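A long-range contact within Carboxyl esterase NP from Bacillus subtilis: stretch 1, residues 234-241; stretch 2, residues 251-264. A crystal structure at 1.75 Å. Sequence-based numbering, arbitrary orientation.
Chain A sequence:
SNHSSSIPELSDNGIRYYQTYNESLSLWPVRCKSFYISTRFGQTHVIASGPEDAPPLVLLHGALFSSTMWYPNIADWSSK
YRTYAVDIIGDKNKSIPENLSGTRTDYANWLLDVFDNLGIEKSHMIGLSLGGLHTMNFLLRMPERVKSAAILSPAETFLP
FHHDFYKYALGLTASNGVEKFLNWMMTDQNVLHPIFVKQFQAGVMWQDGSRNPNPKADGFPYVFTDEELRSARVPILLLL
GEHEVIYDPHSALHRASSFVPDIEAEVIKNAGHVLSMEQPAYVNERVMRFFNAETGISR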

# COMPACT_ATOMS: atom_id res chain seq x y z
N VAL A 234 -1.35 15.85 -10.79
CA VAL A 234 -0.13 15.48 -10.10
C VAL A 234 0.63 14.49 -11.01
O VAL A 234 0.00 13.60 -11.59
CB VAL A 234 -0.48 14.81 -8.74
CG1 VAL A 234 0.76 14.36 -7.99
CG2 VAL A 234 -1.27 15.77 -7.85
N PRO A 235 1.96 14.61 -11.13
CA PRO A 235 2.68 13.60 -11.93
C PRO A 235 2.58 12.22 -11.30
O PRO A 235 2.74 12.09 -10.08
CB PRO A 235 4.14 14.09 -11.92
CG PRO A 235 4.15 15.41 -11.24
CD PRO A 235 2.87 15.57 -10.48
N ILE A 236 2.35 11.21 -12.14
CA ILE A 236 2.18 9.84 -11.71
C ILE A 236 3.15 8.92 -12.44
O ILE A 236 3.34 9.05 -13.65
CB ILE A 236 0.73 9.38 -11.97
CG1 ILE A 236 -0.24 10.17 -11.08
CG2 ILE A 236 0.58 7.87 -11.83
CD1 ILE A 236 -1.69 9.93 -11.43
N LEU A 237 3.78 8.03 -11.68
CA LEU A 237 4.54 6.93 -12.26
C LEU A 237 3.71 5.71 -11.95
O LEU A 237 3.46 5.41 -10.79
CB LEU A 237 5.94 6.80 -11.63
CG LEU A 237 6.73 5.52 -11.95
CD1 LEU A 237 7.31 5.59 -13.36
CD2 LEU A 237 7.86 5.33 -10.95
N LEU A 238 3.30 5.00 -12.99
CA LEU A 238 2.54 3.76 -12.81
C LEU A 238 3.41 2.58 -13.18
O LEU A 238 3.83 2.45 -14.32
CB LEU A 238 1.26 3.78 -13.66
CG LEU A 238 0.45 2.47 -13.70
CD1 LEU A 238 -0.11 2.14 -12.31
CD2 LEU A 238 -0.71 2.59 -14.70
N LEU A 239 3.71 1.74 -12.18
CA LEU A 239 4.43 0.49 -12.40
C LEU A 239 3.52 -0.70 -12.21
O LEU A 239 2.82 -0.80 -11.20
CB LEU A 239 5.61 0.35 -11.43
CG LEU A 239 6.68 1.43 -11.44
CD1 LEU A 239 7.82 1.05 -10.50
CD2 LEU A 239 7.21 1.70 -12.85
N LEU A 240 3.54 -1.59 -13.20
CA LEU A 240 2.74 -2.81 -13.20
C LEU A 240 3.69 -3.96 -13.51
O LEU A 240 4.74 -3.75 -14.10
CB LEU A 240 1.65 -2.72 -14.27
CG LEU A 240 0.61 -1.61 -14.09
CD1 LEU A 240 0.12 -1.08 -15.44
CD2 LEU A 240 -0.54 -2.14 -13.21
N GLY A 241 3.32 -5.17 -13.08
CA GLY A 241 4.17 -6.36 -13.31
C GLY A 241 3.63 -7.25 -14.42
O GLY A 241 2.43 -7.48 -14.50
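Stretch 2, residues 251-264: SALHRASSFVPDIE

Stretch 2 meets the strand 236-241 twice: its helix, 251-259, packs nearly antiparallel to it (167° between N-to-C directions, axes 9.6 Å apart at closest), and after the chain leaves helical phi/psi at Val-260, strand 263-264 pairs with it in parallel. The pairing rests on three backbone hydrogen bonds. Ile-236 N donates to Asp-262 O (3.0 Å, 152° at the hydrogen), Glu-264 N to Ile-236 O (2.9 Å, 162°) and Leu-238 N to Glu-264 O (2.7 Å, 161°). Ile-236 thus spends both its N and its O on stretch 2, the alternation expected of parallel strands, while CA-H...O contacts add Ile-263 CA to Ile-236 O (3.4 Å) and Leu-237 CA to Glu-264 O (3.2 Å).

Water supplements the pairing at its start. Water 1 accepts from Asp-262 N (3.1 Å) and lies 2.9 Å from Val-234 O, within donating geometry; water 2 is similarly placed 3.0 Å from Ile-236 O, which already accepts from Glu-264 N, and 2.9 Å from Asp-262 OD1.

The helix contributes apolar contacts. Leu-238 CD2 reaches Ala-256 CB at 3.4 Å, and Leu-240 CD1 lies 3.9 Å from Leu-253 CB and 4.1 Å from Ala-252 CB. Just past the helix, Val-260 CG1 meets Ile-236 CD1 at 3.8 Å. Within the helix, Ser-257 OG donates to Leu-253 O (2.9 Å) and Ser-258 OG to His-254 O (2.8 Å), so each hydroxyl proton is used within the helix.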

# COMPACT_ATOMS: atom_id res chain seq x y z
N SER A 251 -3.84 -4.18 -20.20
CA SER A 251 -5.12 -3.49 -20.24
C SER A 251 -5.11 -2.31 -19.25
O SER A 251 -5.63 -1.25 -19.57
CB SER A 251 -6.27 -4.44 -19.92
OG SER A 251 -6.16 -5.62 -20.70
N ALA A 252 -4.56 -2.50 -18.05
CA ALA A 252 -4.46 -1.43 -17.05
C ALA A 252 -3.63 -0.26 -17.54
O ALA A 252 -4.03 0.90 -17.40
CB ALA A 252 -3.90 -1.96 -15.74
N LEU A 253 -2.46 -0.57 -18.11
CA LEU A 253 -1.58 0.47 -18.66
C LEU A 253 -2.31 1.24 -19.76
O LEU A 253 -2.20 2.46 -19.85
CB LEU A 253 -0.28 -0.15 -19.20
CG LEU A 253 0.73 0.85 -19.82
CD1 LEU A 253 2.16 0.39 -19.57
CD2 LEU A 253 0.47 0.97 -21.31
N HIS A 254 -3.05 0.51 -20.60
CA HIS A 254 -3.76 1.15 -21.72
C HIS A 254 -4.73 2.16 -21.20
O HIS A 254 -4.70 3.32 -21.62
CB HIS A 254 -4.47 0.11 -22.60
CG HIS A 254 -5.45 0.73 -23.56
ND1 HIS A 254 -6.74 0.89 -23.26
CD2 HIS A 254 -5.27 1.26 -24.83
CE1 HIS A 254 -7.38 1.49 -24.28
NE2 HIS A 254 -6.48 1.72 -25.24
N ARG A 255 -5.56 1.78 -20.23
CA ARG A 255 -6.56 2.73 -19.74
C ARG A 255 -5.91 3.93 -19.04
O ARG A 255 -6.26 5.08 -19.31
CB ARG A 255 -7.61 2.04 -18.83
CG ARG A 255 -8.70 3.02 -18.40
CD ARG A 255 -9.99 2.37 -17.95
NE ARG A 255 -10.98 3.43 -17.73
CZ ARG A 255 -11.29 3.97 -16.54
NH1 ARG A 255 -10.74 3.52 -15.40
NH2 ARG A 255 -12.19 4.94 -16.48
N ALA A 256 -4.93 3.66 -18.17
CA ALA A 256 -4.25 4.72 -17.44
C ALA A 256 -3.61 5.74 -18.41
O ALA A 256 -3.77 6.97 -18.27
CB ALA A 256 -3.19 4.11 -16.52
N SER A 257 -2.91 5.21 -19.41
CA SER A 257 -2.21 6.04 -20.39
C SER A 257 -3.15 6.81 -21.29
O SER A 257 -2.76 7.84 -21.81
CB SER A 257 -1.27 5.18 -21.24
OG SER A 257 -0.31 4.52 -20.43
N SER A 258 -4.37 6.29 -21.48
CA SER A 258 -5.38 6.93 -22.34
C SER A 258 -5.96 8.22 -21.73
O SER A 258 -6.33 9.13 -22.46
CB SER A 258 -6.51 5.94 -22.67
OG SER A 258 -6.03 4.91 -23.55
N PHE A 259 -6.03 8.28 -20.40
CA PHE A 259 -6.72 9.38 -19.71
C PHE A 259 -5.89 10.27 -18.77
O PHE A 259 -6.17 11.47 -18.64
CB PHE A 259 -7.92 8.83 -18.92
CG PHE A 259 -8.95 8.15 -19.78
CD1 PHE A 259 -9.88 8.90 -20.49
CD2 PHE A 259 -9.00 6.76 -19.87
CE1 PHE A 259 -10.82 8.28 -21.29
CE2 PHE A 259 -9.94 6.14 -20.68
CZ PHE A 259 -10.85 6.90 -21.39
N VAL A 260 -4.90 9.70 -18.09
CA VAL A 260 -4.16 10.46 -17.06
C VAL A 260 -3.18 11.40 -17.76
O VAL A 260 -2.33 10.93 -18.49
CB VAL A 260 -3.42 9.55 -16.06
CG1 VAL A 260 -2.59 10.37 -15.08
CG2 VAL A 260 -4.40 8.65 -15.31
N PRO A 261 -3.30 12.71 -17.55
CA PRO A 261 -2.51 13.68 -18.32
C PRO A 261 -1.00 13.55 -18.15
O PRO A 261 -0.25 13.66 -19.12
CB PRO A 261 -2.96 15.02 -17.75
CG PRO A 261 -4.36 14.76 -17.34
CD PRO A 261 -4.32 13.39 -16.73
N ASP A 262 -0.55 13.34 -16.92
CA ASP A 262 0.88 13.43 -16.67
C ASP A 262 1.25 12.09 -16.08
O ASP A 262 1.21 11.91 -14.87
CB ASP A 262 1.18 14.61 -15.72
CG ASP A 262 2.66 14.89 -15.56
OD1 ASP A 262 3.51 14.05 -15.95
OD2 ASP A 262 2.99 15.98 -15.04
N ILE A 263 1.57 11.14 -16.97
CA ILE A 263 1.82 9.76 -16.55
C ILE A 263 3.07 9.18 -17.22
O ILE A 263 3.35 9.48 -18.39
CB ILE A 263 0.58 8.85 -16.80
CG1 ILE A 263 0.69 7.55 -16.00
CG2 ILE A 263 0.38 8.53 -18.28
CD1 ILE A 263 -0.64 6.87 -15.75
N GLU A 264 3.84 8.41 -16.45
CA GLU A 264 4.89 7.56 -16.97
C GLU A 264 4.47 6.17 -16.51
O GLU A 264 4.43 5.90 -15.32
CB GLU A 264 6.28 7.98 -16.44
CG GLU A 264 6.67 9.43 -16.79
CD GLU A 264 8.11 9.78 -16.42
OE1 GLU A 264 8.88 8.90 -15.97
OE2 GLU A 264 8.50 10.95 -16.59
O HOH W 1 -1.55 13.88 -14.02
O HOH W 2 4.47 11.62 -14.79